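UPF0311 protein CA_C3321 (Clostridium acetobutylicum ATCC 824, PDB 3G7G) is of unknown function but belongs to the UPF0311 (DUF3237) family and packs in the crystal as a four-copy assembly of beta-rich chains. Local coordinates at the interface of chains A and B and the interface of chains A and C. Coordinates in Å, arbitrary orientation; residue numbers count along the deposited sequence, not the author numbering. Chains: chain A/B/C, UPF0311 protein CA_C3321.

Contact 1: the interface of chains A and B. Residues chain A 56-57, 78, 80, 86, 88; chain B 26-27, 38.
At B:Ile27 the backbone of strand 25-30 leaves the extended region (phi -92°, psi -60°), a local bend at a residue whose side chain meets the neighbouring strands 71-81 and 86-96 of chain A. Of the residues in this patch, B:Ile27 buries the most surface, 62 Å², and does so with both branches. CG1 lies anti to its carbonyl carbon, and a folded chi2 (-51°) brings CD1 round beside CG2, so that CG2 and CD1 of B:Ile27 each lie 3.7 Å from CB of A:Ala78. CG2 also touches the A:Ala86 methyl, CG2 to CB 3.9 Å, and thus sits between two alanines whose methyls both pack against it. CD1 of B:Ile27 passes loosely by CD1 of A:Leu56 at 4.2 Å, the two side chains running antiparallel alongside each other. A second, lighter contact is made by B:Leu38 from strand 34-47: its CD2 branch reaches CE1 of A:Tyr88 at 3.9 Å, the side chains meeting at a slant, while the CD1 branch turns toward the carbonyl O of A:Pro57. The patch is apolar in character and no hydrogen bond crosses it. The guanidinium of A:Arg80, on a chain bent at chi2 and chi3, draws up beside the B:Ile27 carbonyl without bonding, with NH2 of A:Arg80 3.5 Å from O of B:Ile27.

Contact 2: the interface of chains A and C. Residues chain A 9, 11, 140, 142, 155, 157; chain C 9, 11, 140, 157.
The carbonyl O of C:Met9 takes one hydrogen bond from chain A here, from the phenol OH of A:Tyr11 at 2.7 Å; the twin bond, from OH of C:Tyr11 to O of A:Met9, measures 2.8 Å. Each tyrosine has CG wedged between its own N and C (chi1 61°), which directs its hydroxyl toward the partner's Met9 backbone, and the two rings meet at their edges through their CE2 atoms. The methionines obey the two-fold less closely. C:Met9, which buries 143 Å², is bent at chi2 and chi3 and threads between chain A side chains: its CB lies over the face of the A:Tyr155 ring, 3.9 Å from the ring centroid, in a CH-pi contact, while its terminal methyl CE covers a face of A:Tyr11 toward the rim. SD of C:Met9 rests 3.7 Å from CG1 of A:Val140, the side chains lying roughly perpendicular, and CE meets CD1 of A:Ile157. By contrast, A:Met9 keeps CG anti to its backbone N (chi1 178°), turns at chi3 and lays CB over one face of the C:Tyr11 ring, toward its rim. Its CE presses on C:Val140 CG1 at 3.4 Å, a snug methyl-to-methyl contact. Near the two-fold axis the valines meet at a slant, with CG2 of A:Val140 3.5 Å from CG2 of C:Val140.

Contact 3: the interface of chains A and B. Residues chain A 25, 38, 58, 60; chain B 25, 38, 58, 60.
The glycine-containing loop leading into strand 60-65 forms this part of the two-fold interface between the DUF3237-family chains A and B, with strands 25-30 and 34-47 of each chain contributing side chains around it. A:Gly58 and B:Gly58 adopt positive phi (104° in A:Gly58), a backbone shape readily taken by glycine, and bury 45 and 44 Å² respectively. Each glycine lies among isoleucines of the partner. From one side comes Ile25: CD1 of A:Ile25 touches CA of B:Gly58 at 3.6 Å, and CD1 of B:Ile25 meets CA of A:Gly58 in the twin contact. In both isoleucines CG1 is anti to the carbonyl carbon, and an extended chi2 (162° in A:Ile25) carries the methyl out to the glycine. From another side comes Ile60, whose CG1 arm is also anti to the carbonyl carbon but turns back at chi2 (-73° in A:Ile60), so that CG1 and CD1 both lie against the glycine carbonyl. CG1 of A:Ile60 is 3.4 Å from O of B:Gly58, and CD1 of B:Ile60 is equally near O of A:Gly58; these are carbon-to-oxygen packing contacts, and no hydrogen bond crosses this patch. The two Ile60 side chains meet at an angle at the two-fold, CG1 of A:Ile60 to CG1 of B:Ile60 4.0 Å.

Contact 1: the interface of chains A and B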
loop_
_atom_site.group_PDB
_atom_site.type_symbol
_atom_site.label_atom_id
_atom_site.label_comp_id
_atom_site.label_asym_id
_atom_site.label_seq_id
_atom_site.Cartn_x
_atom_site.Cartn_y
_atom_site.Cartn_z
ATOM N N LEU A 56 3.269 -23.090 -2.313
ATOM C CA LEU A 56 4.737 -23.241 -2.225
ATOM C C LEU A 56 5.245 -22.824 -0.827
ATOM O O LEU A 56 4.486 -22.288 -0.034
ATOM C CB LEU A 56 5.393 -22.394 -3.320
ATOM C CG LEU A 56 5.175 -22.795 -4.774
ATOM C CD1 LEU A 56 5.735 -21.749 -5.780
ATOM C CD2 LEU A 56 5.803 -24.189 -5.035
ATOM N N PRO A 57 6.523 -23.092 -0.508
ATOM C CA PRO A 57 7.064 -22.612 0.785
ATOM C C PRO A 57 7.137 -21.088 0.862
ATOM O O PRO A 57 7.089 -20.410 -0.158
ATOM C CB PRO A 57 8.477 -23.204 0.819
ATOM C CG PRO A 57 8.463 -24.350 -0.241
ATOM C CD PRO A 57 7.532 -23.842 -1.282
ATOM N N ALA A 78 2.446 -18.160 -2.476
ATOM C CA ALA A 78 2.507 -18.463 -3.895
ATOM C C ALA A 78 2.020 -19.874 -4.105
ATOM O O ALA A 78 2.057 -20.720 -3.198
ATOM C CB ALA A 78 3.927 -18.334 -4.419
ATOM N N ARG A 80 1.867 -23.104 -7.134
ATOM C CA ARG A 80 2.397 -23.678 -8.325
ATOM C C ARG A 80 1.336 -24.580 -8.882
ATOM O O ARG A 80 0.896 -25.496 -8.199
ATOM C CB ARG A 80 3.599 -24.511 -7.990
ATOM C CG ARG A 80 4.151 -25.268 -9.193
ATOM C CD ARG A 80 5.609 -25.078 -9.277
ATOM N NE ARG A 80 5.869 -24.044 -10.242
ATOM C CZ ARG A 80 6.735 -23.062 -10.095
ATOM N NH1 ARG A 80 7.420 -22.887 -8.964
ATOM N NH2 ARG A 80 6.861 -22.204 -11.077
ATOM N N ALA A 86 3.442 -20.427 -11.950
ATOM C CA ALA A 86 3.341 -19.934 -10.598
ATOM C C ALA A 86 2.442 -18.718 -10.543
ATOM O O ALA A 86 2.289 -17.991 -11.519
ATOM C CB ALA A 86 4.727 -19.574 -10.059
ATOM N N TYR A 88 1.830 -15.617 -7.542
ATOM C CA TYR A 88 2.141 -14.972 -6.299
ATOM C C TYR A 88 0.916 -14.175 -5.849
ATOM O O TYR A 88 0.335 -13.389 -6.620
ATOM C CB TYR A 88 3.338 -14.066 -6.501
ATOM C CG TYR A 88 3.630 -13.229 -5.317
ATOM C CD1 TYR A 88 4.017 -13.813 -4.105
ATOM C CD2 TYR A 88 3.511 -11.850 -5.380
ATOM C CE1 TYR A 88 4.274 -13.030 -2.978
ATOM C CE2 TYR A 88 3.785 -11.069 -4.275
ATOM C CZ TYR A 88 4.148 -11.666 -3.076
ATOM O OH TYR A 88 4.426 -10.880 -1.986
ATOM N N LEU B 26 12.364 -19.186 -5.306
ATOM C CA LEU B 26 11.987 -18.636 -6.614
ATOM C C LEU B 26 10.538 -18.974 -6.969
ATOM O O LEU B 26 10.172 -20.135 -7.051
ATOM C CB LEU B 26 12.932 -19.112 -7.717
ATOM C CG LEU B 26 12.764 -18.428 -9.110
ATOM C CD1 LEU B 26 12.772 -16.906 -9.017
ATOM C CD2 LEU B 26 13.885 -18.875 -10.102
ATOM N N ILE B 27 9.729 -17.944 -7.185
ATOM C CA ILE B 27 8.330 -18.094 -7.511
ATOM C C ILE B 27 8.180 -18.127 -9.037
ATOM O O ILE B 27 7.727 -19.121 -9.587
ATOM C CB ILE B 27 7.478 -16.963 -6.899
ATOM C CG1 ILE B 27 7.734 -16.853 -5.369
ATOM C CG2 ILE B 27 5.974 -17.154 -7.238
ATOM C CD1 ILE B 27 7.604 -18.200 -4.641
ATOM N N LEU B 38 10.839 -15.224 -2.649
ATOM C CA LEU B 38 10.648 -15.050 -1.213
ATOM C C LEU B 38 11.915 -15.535 -0.492
ATOM O O LEU B 38 12.414 -16.656 -0.735
ATOM C CB LEU B 38 9.412 -15.803 -0.737
ATOM C CG LEU B 38 8.093 -15.482 -1.450
ATOM C CD1 LEU B 38 6.936 -16.463 -1.019
ATOM C CD2 LEU B 38 7.700 -14.001 -1.275
#

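Contact 2: the interface of chains A and C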
loop_
_atom_site.group_PDB
_atom_site.type_symbol
_atom_site.label_atom_id
_atom_site.label_comp_id
_atom_site.label_asym_id
_atom_site.label_seq_id
_atom_site.Cartn_x
_atom_site.Cartn_y
_atom_site.Cartn_z
ATOM N N MET A 9 -24.031 -7.070 -10.173
ATOM C CA MET A 9 -22.704 -7.617 -10.044
ATOM C C MET A 9 -22.707 -9.116 -10.339
ATOM O O MET A 9 -23.361 -9.910 -9.642
ATOM C CB MET A 9 -22.157 -7.375 -8.647
ATOM C CG MET A 9 -20.783 -7.987 -8.444
ATOM S SD MET A 9 -20.029 -7.267 -7.030
ATOM C CE MET A 9 -19.645 -5.718 -7.768
ATOM N N TYR A 11 -20.114 -12.569 -11.166
ATOM C CA TYR A 11 -18.857 -13.129 -10.698
ATOM C C TYR A 11 -18.784 -14.616 -11.036
ATOM O O TYR A 11 -19.795 -15.246 -11.321
ATOM C CB TYR A 11 -18.693 -12.921 -9.178
ATOM C CG TYR A 11 -19.764 -13.589 -8.351
ATOM C CD1 TYR A 11 -19.688 -14.937 -8.039
ATOM C CD2 TYR A 11 -20.873 -12.877 -7.905
ATOM C CE1 TYR A 11 -20.683 -15.565 -7.294
ATOM C CE2 TYR A 11 -21.874 -13.493 -7.161
ATOM C CZ TYR A 11 -21.775 -14.839 -6.860
ATOM O OH TYR A 11 -22.762 -15.448 -6.100
ATOM N N VAL A 140 -12.627 -11.279 -5.308
ATOM C CA VAL A 140 -13.038 -11.332 -3.926
ATOM C C VAL A 140 -12.833 -12.758 -3.452
ATOM O O VAL A 140 -13.100 -13.717 -4.191
ATOM C CB VAL A 140 -14.529 -10.981 -3.753
ATOM C CG1 VAL A 140 -14.950 -11.242 -2.334
ATOM C CG2 VAL A 140 -14.801 -9.540 -4.102
ATOM N N CYS A 142 -13.802 -15.447 -0.297
ATOM C CA CYS A 142 -14.607 -15.832 0.863
ATOM C C CYS A 142 -13.891 -16.934 1.600
ATOM O O CYS A 142 -13.596 -17.966 1.012
ATOM C CB CYS A 142 -15.981 -16.343 0.418
ATOM S SG CYS A 142 -16.980 -15.035 -0.328
ATOM N N TYR A 155 -13.209 -15.570 -6.181
ATOM C CA TYR A 155 -14.223 -15.158 -7.153
ATOM C C TYR A 155 -13.722 -14.030 -8.030
ATOM O O TYR A 155 -13.219 -13.023 -7.549
ATOM C CB TYR A 155 -15.483 -14.717 -6.444
ATOM C CG TYR A 155 -16.174 -15.811 -5.672
ATOM C CD1 TYR A 155 -17.119 -16.618 -6.275
ATOM C CD2 TYR A 155 -15.883 -16.022 -4.347
ATOM C CE1 TYR A 155 -17.767 -17.620 -5.555
ATOM C CE2 TYR A 155 -16.503 -16.997 -3.630
ATOM C CZ TYR A 155 -17.450 -17.786 -4.225
ATOM O OH TYR A 155 -18.054 -18.761 -3.477
ATOM N N ILE A 157 -14.593 -10.999 -10.300
ATOM C CA ILE A 157 -15.696 -10.070 -10.540
ATOM C C ILE A 157 -15.707 -9.787 -12.033
ATOM O O ILE A 157 -14.696 -9.363 -12.619
ATOM C CB ILE A 157 -15.550 -8.757 -9.718
ATOM C CG1 ILE A 157 -15.523 -9.061 -8.208
ATOM C CG2 ILE A 157 -16.605 -7.700 -10.096
ATOM C CD1 ILE A 157 -16.735 -9.737 -7.663
ATOM N N MET C 9 -21.376 -16.910 -2.687
ATOM C CA MET C 9 -21.011 -15.484 -2.326
ATOM C C MET C 9 -22.164 -14.485 -2.552
ATOM O O MET C 9 -22.669 -14.318 -3.671
ATOM C CB MET C 9 -19.748 -15.032 -3.100
ATOM C CG MET C 9 -19.751 -13.570 -3.581
ATOM S SD MET C 9 -18.166 -12.697 -3.545
ATOM C CE MET C 9 -18.218 -11.981 -5.171
ATOM N N TYR C 11 -23.984 -10.499 -1.734
ATOM C CA TYR C 11 -23.662 -9.085 -1.668
ATOM C C TYR C 11 -24.969 -8.291 -1.664
ATOM O O TYR C 11 -26.031 -8.813 -2.005
ATOM C CB TYR C 11 -22.778 -8.694 -2.865
ATOM C CG TYR C 11 -23.466 -8.941 -4.190
ATOM C CD1 TYR C 11 -24.364 -8.013 -4.701
ATOM C CD2 TYR C 11 -23.264 -10.123 -4.903
ATOM C CE1 TYR C 11 -25.022 -8.234 -5.894
ATOM C CE2 TYR C 11 -23.921 -10.359 -6.097
ATOM C CZ TYR C 11 -24.803 -9.411 -6.588
ATOM O OH TYR C 11 -25.489 -9.619 -7.777
ATOM N N VAL C 140 -17.096 -4.028 -3.191
ATOM C CA VAL C 140 -16.730 -3.913 -4.607
ATOM C C VAL C 140 -17.608 -2.797 -5.205
ATOM O O VAL C 140 -18.766 -2.587 -4.794
ATOM C CB VAL C 140 -16.970 -5.248 -5.380
ATOM C CG1 VAL C 140 -16.421 -5.178 -6.842
ATOM C CG2 VAL C 140 -16.335 -6.412 -4.632
ATOM N N ILE C 157 -19.998 -6.742 0.374
ATOM C CA ILE C 157 -19.853 -8.192 0.342
ATOM C C ILE C 157 -20.379 -8.742 1.655
ATOM O O ILE C 157 -19.926 -8.364 2.748
ATOM C CB ILE C 157 -18.420 -8.714 0.096
ATOM C CG1 ILE C 157 -17.845 -8.145 -1.227
ATOM C CG2 ILE C 157 -18.425 -10.292 0.120
ATOM C CD1 ILE C 157 -18.559 -8.532 -2.480
#

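Contact 3: the interface of chains A and B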
loop_
_atom_site.group_PDB
_atom_site.type_symbol
_atom_site.label_atom_id
_atom_site.label_comp_id
_atom_site.label_asym_id
_atom_site.label_seq_id
_atom_site.Cartn_x
_atom_site.Cartn_y
_atom_site.Cartn_z
ATOM N N ILE A 25 2.754 -17.110 15.445
ATOM C CA ILE A 25 3.921 -16.539 16.080
ATOM C C ILE A 25 3.460 -15.224 16.657
ATOM O O ILE A 25 3.339 -14.231 15.945
ATOM C CB ILE A 25 5.092 -16.324 15.105
ATOM C CG1 ILE A 25 5.496 -17.641 14.475
ATOM C CG2 ILE A 25 6.293 -15.728 15.850
ATOM C CD1 ILE A 25 6.328 -17.503 13.222
ATOM N N LEU A 38 2.199 -13.568 13.338
ATOM C CA LEU A 38 2.540 -14.107 12.014
ATOM C C LEU A 38 2.148 -15.584 11.954
ATOM O O LEU A 38 2.556 -16.376 12.812
ATOM C CB LEU A 38 4.028 -13.972 11.761
ATOM C CG LEU A 38 4.600 -12.571 11.937
ATOM C CD1 LEU A 38 6.135 -12.574 11.839
ATOM C CD2 LEU A 38 3.958 -11.647 10.907
ATOM N N GLY A 58 7.226 -20.560 2.066
ATOM C CA GLY A 58 7.485 -19.128 2.259
ATOM C C GLY A 58 6.302 -18.279 2.670
ATOM O O GLY A 58 6.452 -17.091 2.848
ATOM N N ILE A 60 3.318 -16.555 4.662
ATOM C CA ILE A 60 3.003 -16.021 5.971
ATOM C C ILE A 60 1.756 -15.135 5.875
ATOM O O ILE A 60 1.652 -14.318 4.955
ATOM C CB ILE A 60 4.158 -15.157 6.483
ATOM C CG1 ILE A 60 5.335 -16.049 6.896
ATOM C CG2 ILE A 60 3.697 -14.285 7.651
ATOM C CD1 ILE A 60 5.090 -16.822 8.225
ATOM N N ILE B 25 13.284 -18.600 -2.381
ATOM C CA ILE B 25 12.240 -19.445 -2.911
ATOM C C ILE B 25 11.826 -18.746 -4.174
ATOM O O ILE B 25 11.062 -17.789 -4.121
ATOM C CB ILE B 25 11.052 -19.550 -1.943
ATOM C CG1 ILE B 25 11.505 -20.125 -0.613
ATOM C CG2 ILE B 25 9.966 -20.442 -2.514
ATOM C CD1 ILE B 25 10.403 -20.102 0.463
ATOM N N LEU B 38 10.839 -15.224 -2.649
ATOM C CA LEU B 38 10.648 -15.050 -1.213
ATOM C C LEU B 38 11.915 -15.535 -0.492
ATOM O O LEU B 38 12.414 -16.656 -0.735
ATOM C CB LEU B 38 9.412 -15.803 -0.737
ATOM C CG LEU B 38 8.093 -15.482 -1.450
ATOM C CD1 LEU B 38 6.936 -16.463 -1.019
ATOM C CD2 LEU B 38 7.700 -14.001 -1.275
ATOM N N GLY B 58 9.346 -16.394 11.457
ATOM C CA GLY B 58 8.246 -15.942 10.594
ATOM C C GLY B 58 8.583 -14.925 9.537
ATOM O O GLY B 58 7.696 -14.512 8.821
ATOM N N ILE B 60 10.035 -12.989 6.283
ATOM C CA ILE B 60 10.150 -13.196 4.841
ATOM C C ILE B 60 10.414 -11.850 4.186
ATOM O O ILE B 60 9.720 -10.875 4.507
ATOM C CB ILE B 60 8.838 -13.738 4.288
ATOM C CG1 ILE B 60 8.612 -15.185 4.799
ATOM C CG2 ILE B 60 8.832 -13.656 2.727
ATOM C CD1 ILE B 60 9.501 -16.240 4.133
#

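Contacts 1 and 3 are parts of one two-fold interface between chains A and B: their C-alpha centres are about 12 Å apart and they share B:Leu38, whose CD1 takes part in both and CD2 in contact 1. Strands 25-30 and 34-47 also contribute to each. Contact 2 belongs to a separate two-fold interface, with chain C, its centre about 25 Å from contact 1 and about 28 Å from contact 3. Chain A uses different strands, among them 11-21, 139-144 and 150-157, to meet its second neighbour. Two distinct two-fold surfaces could build the deposited four-copy assembly, although the structure alone does not show that this tetramer forms in solution.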